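Long-range contacts in kojibiose phosphorylase (Gut metagenome, PDB 6W0P), which is a carbohydrate-active enzyme of glycoside hydrolase family 65, combining an N-terminal beta-rich domain, a central helical catalytic domain and a C-terminal beta domain: residues A[248-256]-A[269-280]; A[674-682]-A[694-705]. All coordinates share one frame; numbering follows the deposited sequence.

Interaction 1. Residues A[248-256]-A[269-280]; sequences TRYVTNIID and IALTKLKEASKF
Tyr250 lays its ring against the C-terminal part of 269-280, where one face is covered by the backbone of Ser278. The CA of Ser278 stands 3.7 Å from the centroid of the Tyr250 ring and only 7° off its normal, a CH-pi contact made over the centre. The phenol group continues past this residue, and Tyr250 OH donates a short 2.5 Å hydrogen bond to Phe280 O, with the donor tilted from the carbonyl plane. With CG anti to the carbonyl carbon (chi1 -56°), the ring extends toward the turn of residues 277-280, where this bond ties it down. Ser278 OG in turn donates to Lys275 O, the same side chain's CB lying near Tyr250 CD1. Nearer the backbone, Leu274 CD1 lies 3.2 Å from Tyr250 O and also touches the CB of that tyrosine.

Residues 248-256 belong to strand 245-256, an inner strand of the large antiparallel sheet of the N-terminal domain, and the helix runs nearly antiparallel to it across one sheet face. Strands 152-161 and 210-217, the two neighbours in the sheet, also touch the helix through Ala277 and Leu274.

Further along, Thr252 sets its CG2 3.6 Å from Ala270 O, while its OG1 is hydrogen-bonded to Asn152 OD1 instead of to the helix. Ile254 ends the row: its CG1 presses on Ala270 CB at 3.5 Å, a tight carbon contact, and its CD1 meets Ile269 CG2 at 4.1 Å, the two isoleucine side chains crossing at about a right angle.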
loop_
_atom_site.group_PDB
_atom_site.type_symbol
_atom_site.label_atom_id
_atom_site.label_comp_id
_atom_site.label_asym_id
_atom_site.label_seq_id
_atom_site.Cartn_x
_atom_site.Cartn_y
_atom_site.Cartn_z
ATOM N N THR A 248 22.492 -21.629 -42.593
ATOM C CA THR A 248 22.802 -20.465 -41.726
ATOM C C THR A 248 21.704 -19.418 -41.884
ATOM O O THR A 248 21.428 -19.036 -43.031
ATOM C CB THR A 248 24.179 -19.893 -42.059
ATOM O OG1 THR A 248 25.064 -21.001 -41.935
ATOM C CG2 THR A 248 24.576 -18.749 -41.153
ATOM N N ARG A 249 21.093 -19.012 -40.773
ATOM C CA ARG A 249 20.160 -17.867 -40.697
ATOM C C ARG A 249 20.901 -16.614 -40.206
ATOM O O ARG A 249 21.471 -16.655 -39.084
ATOM C CB ARG A 249 19.013 -18.171 -39.735
ATOM C CG ARG A 249 17.854 -17.207 -39.897
ATOM C CD ARG A 249 17.145 -16.908 -38.602
ATOM N NE ARG A 249 16.618 -18.095 -37.939
ATOM C CZ ARG A 249 15.353 -18.276 -37.599
ATOM N NH1 ARG A 249 14.449 -17.371 -37.911
ATOM N NH2 ARG A 249 14.987 -19.353 -36.924
ATOM N N TYR A 250 20.856 -15.548 -41.012
ATOM C CA TYR A 250 21.287 -14.173 -40.665
ATOM C C TYR A 250 20.050 -13.369 -40.270
ATOM O O TYR A 250 19.044 -13.394 -41.023
ATOM C CB TYR A 250 22.013 -13.532 -41.845
ATOM C CG TYR A 250 23.188 -14.343 -42.322
ATOM C CD1 TYR A 250 23.011 -15.359 -43.241
ATOM C CD2 TYR A 250 24.473 -14.129 -41.836
ATOM C CE1 TYR A 250 24.078 -16.121 -43.693
ATOM C CE2 TYR A 250 25.549 -14.901 -42.262
ATOM C CZ TYR A 250 25.352 -15.900 -43.204
ATOM O OH TYR A 250 26.363 -16.676 -43.690
ATOM N N VAL A 251 20.109 -12.708 -39.117
ATOM C CA VAL A 251 19.030 -11.809 -38.616
ATOM C C VAL A 251 19.602 -10.397 -38.404
ATOM O O VAL A 251 20.729 -10.292 -37.940
ATOM C CB VAL A 251 18.409 -12.380 -37.328
ATOM C CG1 VAL A 251 17.271 -11.519 -36.804
ATOM C CG2 VAL A 251 17.944 -13.813 -37.529
ATOM N N THR A 252 18.842 -9.366 -38.777
ATOM C CA THR A 252 19.084 -7.944 -38.434
ATOM C C THR A 252 17.787 -7.367 -37.855
ATOM O O THR A 252 16.738 -7.587 -38.437
ATOM C CB THR A 252 19.643 -7.162 -39.624
ATOM O OG1 THR A 252 20.929 -7.710 -39.918
ATOM C CG2 THR A 252 19.764 -5.684 -39.335
ATOM N N ASN A 253 17.878 -6.750 -36.674
ATOM C CA ASN A 253 16.760 -6.095 -35.960
ATOM C C ASN A 253 17.136 -4.620 -35.855
ATOM O O ASN A 253 18.229 -4.327 -35.289
ATOM C CB ASN A 253 16.503 -6.782 -34.618
ATOM C CG ASN A 253 16.062 -8.218 -34.788
ATOM O OD1 ASN A 253 15.041 -8.488 -35.412
ATOM N ND2 ASN A 253 16.812 -9.153 -34.254
ATOM N N ILE A 254 16.326 -3.735 -36.444
ATOM C CA ILE A 254 16.532 -2.261 -36.359
ATOM C C ILE A 254 15.383 -1.680 -35.533
ATOM O O ILE A 254 14.209 -1.825 -35.950
ATOM C CB ILE A 254 16.644 -1.599 -37.746
ATOM C CG1 ILE A 254 17.688 -2.273 -38.633
ATOM C CG2 ILE A 254 16.943 -0.116 -37.580
ATOM C CD1 ILE A 254 19.120 -2.157 -38.110
ATOM N N ILE A 255 15.716 -1.030 -34.422
ATOM C CA ILE A 255 14.716 -0.482 -33.467
ATOM C C ILE A 255 14.738 1.042 -33.572
ATOM O O ILE A 255 15.790 1.598 -33.927
ATOM C CB ILE A 255 14.987 -0.962 -32.025
ATOM C CG1 ILE A 255 16.280 -0.379 -31.454
ATOM C CG2 ILE A 255 14.989 -2.473 -31.963
ATOM C CD1 ILE A 255 16.472 -0.657 -29.988
ATOM N N ASP A 256 13.599 1.676 -33.296
ATOM C CA ASP A 256 13.505 3.139 -33.071
ATOM C C ASP A 256 12.846 3.354 -31.704
ATOM O O ASP A 256 11.597 3.248 -31.610
ATOM C CB ASP A 256 12.748 3.847 -34.199
ATOM C CG ASP A 256 12.616 5.339 -33.961
ATOM O OD1 ASP A 256 13.425 5.882 -33.179
ATOM O OD2 ASP A 256 11.692 5.937 -34.534
ATOM N N ILE A 269 17.693 0.207 -44.099
ATOM C CA ILE A 269 18.889 0.002 -43.231
ATOM C C ILE A 269 18.950 -1.483 -42.842
ATOM O O ILE A 269 20.015 -2.096 -43.011
ATOM C CB ILE A 269 18.867 0.934 -42.008
ATOM C CG1 ILE A 269 18.924 2.404 -42.440
ATOM C CG2 ILE A 269 19.990 0.573 -41.042
ATOM C CD1 ILE A 269 18.429 3.380 -41.379
ATOM N N ALA A 270 17.831 -2.068 -42.424
ATOM C CA ALA A 270 17.805 -3.475 -41.975
ATOM C C ALA A 270 18.291 -4.380 -43.116
ATOM O O ALA A 270 19.191 -5.221 -42.871
ATOM C CB ALA A 270 16.435 -3.847 -41.478
ATOM N N LEU A 271 17.768 -4.185 -44.329
ATOM C CA LEU A 271 18.093 -5.048 -45.496
ATOM C C LEU A 271 19.547 -4.867 -45.926
ATOM O O LEU A 271 20.156 -5.883 -46.318
ATOM C CB LEU A 271 17.138 -4.726 -46.645
ATOM C CG LEU A 271 15.717 -5.230 -46.452
ATOM C CD1 LEU A 271 14.932 -5.109 -47.751
ATOM C CD2 LEU A 271 15.717 -6.662 -45.950
ATOM N N THR A 272 20.065 -3.635 -45.888
ATOM C CA THR A 272 21.476 -3.309 -46.244
ATOM C C THR A 272 22.426 -4.049 -45.291
ATOM O O THR A 272 23.365 -4.722 -45.782
ATOM C CB THR A 272 21.724 -1.796 -46.253
ATOM O OG1 THR A 272 20.734 -1.188 -47.090
ATOM C CG2 THR A 272 23.104 -1.433 -46.752
ATOM N N LYS A 273 22.192 -3.976 -43.976
ATOM C CA LYS A 273 23.067 -4.651 -42.976
ATOM C C LYS A 273 22.888 -6.174 -43.063
ATOM O O LYS A 273 23.898 -6.886 -43.049
ATOM C CB LYS A 273 22.788 -4.092 -41.576
ATOM C CG LYS A 273 23.548 -2.813 -41.240
ATOM C CD LYS A 273 22.814 -1.953 -40.238
ATOM C CE LYS A 273 23.423 -0.581 -40.048
ATOM N NZ LYS A 273 24.216 -0.535 -38.808
ATOM N N LEU A 274 21.652 -6.673 -43.170
ATOM C CA LEU A 274 21.400 -8.127 -43.352
ATOM C C LEU A 274 22.257 -8.647 -44.513
ATOM O O LEU A 274 22.962 -9.665 -44.328
ATOM C CB LEU A 274 19.915 -8.361 -43.638
ATOM C CG LEU A 274 19.525 -9.833 -43.792
ATOM C CD1 LEU A 274 19.802 -10.613 -42.510
ATOM C CD2 LEU A 274 18.072 -9.970 -44.212
ATOM N N LYS A 275 22.216 -7.934 -45.644
ATOM C CA LYS A 275 22.959 -8.246 -46.897
ATOM C C LYS A 275 24.465 -8.280 -46.606
ATOM O O LYS A 275 25.097 -9.321 -46.897
ATOM C CB LYS A 275 22.575 -7.236 -47.994
ATOM C CG LYS A 275 23.337 -7.343 -49.306
ATOM C CD LYS A 275 23.325 -8.741 -49.903
ATOM C CE LYS A 275 23.945 -8.804 -51.286
ATOM N NZ LYS A 275 24.347 -10.190 -51.628
ATOM N N GLU A 276 25.023 -7.210 -46.031
ATOM C CA GLU A 276 26.471 -7.142 -45.668
ATOM C C GLU A 276 26.813 -8.362 -44.801
ATOM O O GLU A 276 27.809 -9.038 -45.113
ATOM C CB GLU A 276 26.821 -5.824 -44.966
ATOM C CG GLU A 276 27.321 -4.731 -45.915
ATOM C CD GLU A 276 26.785 -3.313 -45.700
ATOM O OE1 GLU A 276 26.846 -2.513 -46.670
ATOM O OE2 GLU A 276 26.299 -2.994 -44.571
ATOM N N ALA A 277 25.982 -8.674 -43.802
ATOM C CA ALA A 277 26.248 -9.737 -42.800
ATOM C C ALA A 277 26.253 -11.110 -43.478
ATOM O O ALA A 277 27.060 -11.974 -43.062
ATOM C CB ALA A 277 25.241 -9.684 -41.676
ATOM N N SER A 278 25.417 -11.275 -44.507
ATOM C CA SER A 278 25.222 -12.561 -45.216
ATOM C C SER A 278 26.480 -12.943 -46.001
ATOM O O SER A 278 26.551 -14.081 -46.457
ATOM C CB SER A 278 23.984 -12.542 -46.095
ATOM O OG SER A 278 24.126 -11.644 -47.179
ATOM N N LYS A 279 27.445 -12.040 -46.151
ATOM C CA LYS A 279 28.703 -12.341 -46.890
ATOM C C LYS A 279 29.630 -13.235 -46.047
ATOM O O LYS A 279 30.541 -13.832 -46.637
ATOM C CB LYS A 279 29.450 -11.066 -47.277
ATOM C CG LYS A 279 28.622 -10.006 -47.985
ATOM C CD LYS A 279 28.127 -10.400 -49.344
ATOM C CE LYS A 279 27.845 -9.186 -50.203
ATOM N NZ LYS A 279 29.088 -8.423 -50.492
ATOM N N PHE A 280 29.410 -13.330 -44.729
ATOM C CA PHE A 280 30.317 -14.029 -43.780
ATOM C C PHE A 280 29.685 -15.356 -43.372
ATOM O O PHE A 280 28.467 -15.387 -43.076
ATOM C CB PHE A 280 30.625 -13.132 -42.580
ATOM C CG PHE A 280 31.218 -11.809 -42.986
ATOM C CD1 PHE A 280 32.535 -11.733 -43.412
ATOM C CD2 PHE A 280 30.432 -10.663 -43.034
ATOM C CE1 PHE A 280 33.071 -10.525 -43.829
ATOM C CE2 PHE A 280 30.967 -9.454 -43.454
ATOM C CZ PHE A 280 32.287 -9.388 -43.853
#

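Interaction 2. Residues A[674-682]-A[694-705]; sequences MNIVYGFGG and PTSNKNWNYYQF
Phe680 O, in the last part of segment 674-682, accepts a nearly straight hydrogen bond from Thr695 N (2.8 Å, 167° at the hydrogen), and the helix lies almost square to strand 702-705, at 99° with the axes 9.6 Å apart. Beside this bond, a water donates to Gly679 O and is also hydrogen-bonded to Thr695 OG1.

The ring of Phe680 enters the loop of residues 694-701. Asn697 CB lies over one of its faces, 4.0 Å from the centroid, and Trp700 meets it obliquely, with Phe680 CD2 4.2 Å from Trp700 CZ3; Phe645 of helix 638-645 adds an edge-to-face partner. Asn697 OD1 accepts from Asn699 N in an Asx turn. The indole presents its edge to Ile676, CH2 reaching CG1 at 3.9 Å, while its NE1 bonds Asp310. From the strand, Tyr703 brings its CZ to 3.8 Å from Phe680 CB, and Phe705, its CG held between the backbone N and the carbonyl carbon (chi1 63°), turns one face to Val677 CG2.

Tyr703 OH donates to Thr695 O in the carbonyl plane, so the phenol that packs against Phe680 also secures the residue whose N-H grips Phe680 O. One direct hydrogen bond and a water bridge thus join the loop to the helix, the Tyr703 bond bracing the loop itself, and the rest is aromatic and aliphatic packing.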
loop_
_atom_site.group_PDB
_atom_site.type_symbol
_atom_site.label_atom_id
_atom_site.label_comp_id
_atom_site.label_asym_id
_atom_site.label_seq_id
_atom_site.Cartn_x
_atom_site.Cartn_y
_atom_site.Cartn_z
ATOM N N MET A 674 33.926 -7.293 -7.603
ATOM C CA MET A 674 34.183 -6.311 -6.524
ATOM C C MET A 674 34.830 -7.003 -5.324
ATOM O O MET A 674 35.836 -6.466 -4.811
ATOM C CB MET A 674 32.873 -5.684 -6.054
ATOM C CG MET A 674 32.134 -5.022 -7.166
ATOM S SD MET A 674 32.572 -3.314 -7.144
ATOM C CE MET A 674 31.543 -2.720 -5.811
ATOM N N ASN A 675 34.229 -8.119 -4.883
ATOM C CA ASN A 675 34.727 -8.926 -3.743
ATOM C C ASN A 675 36.189 -9.317 -4.008
ATOM O O ASN A 675 36.986 -9.317 -3.030
ATOM C CB ASN A 675 33.869 -10.148 -3.431
ATOM C CG ASN A 675 33.880 -10.505 -1.957
ATOM O OD1 ASN A 675 32.871 -10.979 -1.438
ATOM N ND2 ASN A 675 35.017 -10.325 -1.281
ATOM N N ILE A 676 36.553 -9.617 -5.260
ATOM C CA ILE A 676 37.940 -10.069 -5.597
ATOM C C ILE A 676 38.882 -8.852 -5.587
ATOM O O ILE A 676 39.903 -8.932 -4.867
ATOM C CB ILE A 676 37.971 -10.870 -6.914
ATOM C CG1 ILE A 676 37.304 -12.242 -6.725
ATOM C CG2 ILE A 676 39.401 -10.978 -7.425
ATOM C CD1 ILE A 676 37.141 -13.079 -8.013
ATOM N N VAL A 677 38.522 -7.747 -6.259
ATOM C CA VAL A 677 39.467 -6.619 -6.533
ATOM C C VAL A 677 39.460 -5.588 -5.389
ATOM O O VAL A 677 40.566 -5.195 -4.948
ATOM C CB VAL A 677 39.212 -5.985 -7.908
ATOM C CG1 VAL A 677 40.073 -4.766 -8.135
ATOM C CG2 VAL A 677 39.449 -6.977 -9.030
ATOM N N TYR A 678 38.307 -5.154 -4.897
ATOM C CA TYR A 678 38.216 -4.270 -3.708
ATOM C C TYR A 678 38.500 -5.063 -2.427
ATOM O O TYR A 678 39.063 -4.493 -1.488
ATOM C CB TYR A 678 36.859 -3.581 -3.605
ATOM C CG TYR A 678 36.660 -2.467 -4.597
ATOM C CD1 TYR A 678 37.455 -1.332 -4.572
ATOM C CD2 TYR A 678 35.665 -2.529 -5.556
ATOM C CE1 TYR A 678 37.285 -0.296 -5.481
ATOM C CE2 TYR A 678 35.474 -1.498 -6.466
ATOM C CZ TYR A 678 36.300 -0.389 -6.441
ATOM O OH TYR A 678 36.071 0.631 -7.314
ATOM N N GLY A 679 38.105 -6.335 -2.403
ATOM C CA GLY A 679 38.175 -7.198 -1.214
ATOM C C GLY A 679 39.559 -7.782 -1.049
ATOM O O GLY A 679 40.394 -7.148 -0.379
ATOM N N PHE A 680 39.791 -8.959 -1.616
ATOM C CA PHE A 680 41.078 -9.669 -1.487
ATOM C C PHE A 680 42.192 -8.766 -2.010
ATOM O O PHE A 680 43.206 -8.716 -1.341
ATOM C CB PHE A 680 41.020 -11.036 -2.155
ATOM C CG PHE A 680 40.044 -11.980 -1.501
ATOM C CD1 PHE A 680 40.206 -12.374 -0.180
ATOM C CD2 PHE A 680 38.957 -12.468 -2.196
ATOM C CE1 PHE A 680 39.297 -13.227 0.425
ATOM C CE2 PHE A 680 38.057 -13.323 -1.591
ATOM C CZ PHE A 680 38.216 -13.690 -0.287
ATOM N N GLY A 681 41.993 -8.048 -3.116
ATOM C CA GLY A 681 43.029 -7.179 -3.715
ATOM C C GLY A 681 43.271 -5.908 -2.911
ATOM O O GLY A 681 44.375 -5.355 -3.020
ATOM N N GLY A 682 42.291 -5.450 -2.129
ATOM C CA GLY A 682 42.356 -4.185 -1.368
ATOM C C GLY A 682 42.522 -2.969 -2.268
ATOM O O GLY A 682 43.072 -1.972 -1.822
ATOM N N PRO A 694 46.852 -6.730 -0.898
ATOM C CA PRO A 694 46.386 -8.073 -1.227
ATOM C C PRO A 694 46.433 -9.058 -0.045
ATOM O O PRO A 694 47.447 -9.163 0.629
ATOM C CB PRO A 694 47.295 -8.490 -2.393
ATOM C CG PRO A 694 47.786 -7.184 -2.963
ATOM C CD PRO A 694 47.974 -6.308 -1.740
ATOM N N THR A 695 45.302 -9.728 0.186
ATOM C CA THR A 695 45.126 -10.778 1.221
ATOM C C THR A 695 44.674 -12.064 0.521
ATOM O O THR A 695 44.366 -12.017 -0.679
ATOM C CB THR A 695 44.161 -10.298 2.311
ATOM O OG1 THR A 695 42.968 -9.814 1.686
ATOM C CG2 THR A 695 44.761 -9.215 3.184
ATOM N N SER A 696 44.640 -13.169 1.249
ATOM C CA SER A 696 44.508 -14.537 0.690
ATOM C C SER A 696 43.043 -14.966 0.749
ATOM O O SER A 696 42.369 -14.669 1.762
ATOM C CB SER A 696 45.376 -15.517 1.457
ATOM O OG SER A 696 46.751 -15.191 1.333
ATOM N N ASN A 697 42.588 -15.661 -0.291
ATOM C CA ASN A 697 41.397 -16.545 -0.227
ATOM C C ASN A 697 41.909 -17.938 0.149
ATOM O O ASN A 697 42.721 -18.468 -0.621
ATOM C CB ASN A 697 40.634 -16.536 -1.543
ATOM C CG ASN A 697 39.363 -17.358 -1.506
ATOM O OD1 ASN A 697 39.317 -18.382 -0.842
ATOM N ND2 ASN A 697 38.335 -16.926 -2.225
ATOM N N LYS A 698 41.469 -18.489 1.279
ATOM C CA LYS A 698 42.015 -19.748 1.877
ATOM C C LYS A 698 41.931 -20.883 0.851
ATOM O O LYS A 698 42.828 -21.698 0.825
ATOM C CB LYS A 698 41.313 -20.098 3.207
ATOM C CG LYS A 698 40.120 -21.047 3.137
ATOM C CD LYS A 698 38.948 -20.663 4.035
ATOM C CE LYS A 698 37.732 -21.557 3.848
ATOM N NZ LYS A 698 36.478 -20.882 4.274
ATOM N N ASN A 699 40.917 -20.853 -0.009
ATOM C CA ASN A 699 40.611 -21.887 -1.030
ATOM C C ASN A 699 41.477 -21.748 -2.286
ATOM O O ASN A 699 41.382 -22.645 -3.146
ATOM C CB ASN A 699 39.137 -21.804 -1.437
ATOM C CG ASN A 699 38.217 -22.012 -0.251
ATOM O OD1 ASN A 699 38.397 -22.953 0.519
ATOM N ND2 ASN A 699 37.247 -21.131 -0.087
ATOM N N TRP A 700 42.230 -20.663 -2.467
ATOM C CA TRP A 700 42.976 -20.432 -3.737
ATOM C C TRP A 700 44.491 -20.409 -3.477
ATOM O O TRP A 700 44.937 -19.630 -2.612
ATOM C CB TRP A 700 42.555 -19.132 -4.433
ATOM C CG TRP A 700 41.092 -18.940 -4.694
ATOM C CD1 TRP A 700 40.141 -19.903 -4.828
ATOM C CD2 TRP A 700 40.420 -17.684 -4.908
ATOM N NE1 TRP A 700 38.923 -19.331 -5.056
ATOM C CE2 TRP A 700 39.058 -17.974 -5.120
ATOM C CE3 TRP A 700 40.830 -16.350 -4.930
ATOM C CZ2 TRP A 700 38.105 -16.984 -5.368
ATOM C CZ3 TRP A 700 39.889 -15.371 -5.155
ATOM C CH2 TRP A 700 38.537 -15.682 -5.357
ATOM N N ASN A 701 45.248 -21.138 -4.298
ATOM C CA ASN A 701 46.738 -21.096 -4.349
ATOM C C ASN A 701 47.171 -19.704 -4.804
ATOM O O ASN A 701 47.982 -19.103 -4.137
ATOM C CB ASN A 701 47.305 -22.158 -5.292
ATOM C CG ASN A 701 46.952 -23.555 -4.832
ATOM O OD1 ASN A 701 46.935 -23.802 -3.620
ATOM N ND2 ASN A 701 46.648 -24.446 -5.775
ATOM N N TYR A 702 46.577 -19.189 -5.869
ATOM C CA TYR A 702 46.782 -17.800 -6.320
ATOM C C TYR A 702 45.511 -17.308 -6.996
ATOM O O TYR A 702 44.657 -18.125 -7.377
ATOM C CB TYR A 702 48.037 -17.700 -7.191
ATOM C CG TYR A 702 48.004 -18.278 -8.588
ATOM C CD1 TYR A 702 47.316 -17.641 -9.617
ATOM C CD2 TYR A 702 48.741 -19.419 -8.915
ATOM C CE1 TYR A 702 47.307 -18.154 -10.909
ATOM C CE2 TYR A 702 48.760 -19.933 -10.205
ATOM C CZ TYR A 702 48.041 -19.294 -11.200
ATOM O OH TYR A 702 48.064 -19.765 -12.479
ATOM N N TYR A 703 45.382 -15.993 -7.109
ATOM C CA TYR A 703 44.421 -15.334 -8.017
ATOM C C TYR A 703 45.163 -14.218 -8.743
ATOM O O TYR A 703 46.206 -13.709 -8.236
ATOM C CB TYR A 703 43.198 -14.805 -7.264
ATOM C CG TYR A 703 43.508 -13.804 -6.186
ATOM C CD1 TYR A 703 43.807 -14.198 -4.897
ATOM C CD2 TYR A 703 43.482 -12.445 -6.454
ATOM C CE1 TYR A 703 44.107 -13.269 -3.910
ATOM C CE2 TYR A 703 43.751 -11.502 -5.476
ATOM C CZ TYR A 703 44.070 -11.915 -4.200
ATOM O OH TYR A 703 44.343 -10.983 -3.245
ATOM N N GLN A 704 44.616 -13.822 -9.887
ATOM C CA GLN A 704 45.195 -12.746 -10.719
ATOM C C GLN A 704 44.038 -11.969 -11.319
ATOM O O GLN A 704 43.122 -12.631 -11.850
ATOM C CB GLN A 704 46.123 -13.336 -11.782
ATOM C CG GLN A 704 46.777 -12.312 -12.706
ATOM C CD GLN A 704 47.688 -13.007 -13.687
ATOM O OE1 GLN A 704 48.802 -13.409 -13.360
ATOM N NE2 GLN A 704 47.214 -13.176 -14.902
ATOM N N PHE A 705 44.089 -10.641 -11.215
ATOM C CA PHE A 705 43.103 -9.718 -11.820
ATOM C C PHE A 705 43.840 -8.682 -12.663
ATOM O O PHE A 705 45.061 -8.517 -12.474
ATOM C CB PHE A 705 42.203 -9.078 -10.767
ATOM C CG PHE A 705 42.873 -8.191 -9.752
ATOM C CD1 PHE A 705 43.044 -6.837 -9.988
ATOM C CD2 PHE A 705 43.228 -8.693 -8.511
ATOM C CE1 PHE A 705 43.637 -6.022 -9.035
ATOM C CE2 PHE A 705 43.823 -7.876 -7.561
ATOM C CZ PHE A 705 44.022 -6.544 -7.824
HETATM O O HOH W 1 42.787 -7.209 1.094
#

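From the N terminus, interaction 1 comes first: after strand 245-256 the chain leaves the large antiparallel sheet, and helix 263-277 folds straight back over it, closing a short loop within the N-terminal part of the chain. Helix 282-300 then leads on toward the helices of the central catalytic domain. Interaction 2 closes at the far end of that region, where helix 666-680 is followed by strands 684-686 and 689-692 before the chain returns as strand 702-709, joining the last long helix to the C-terminal sheets. The two loops lie in series, neither crossing nor enclosing the other. The centres of interaction 1 and interaction 2 are about 43 Å apart, and no atoms touch.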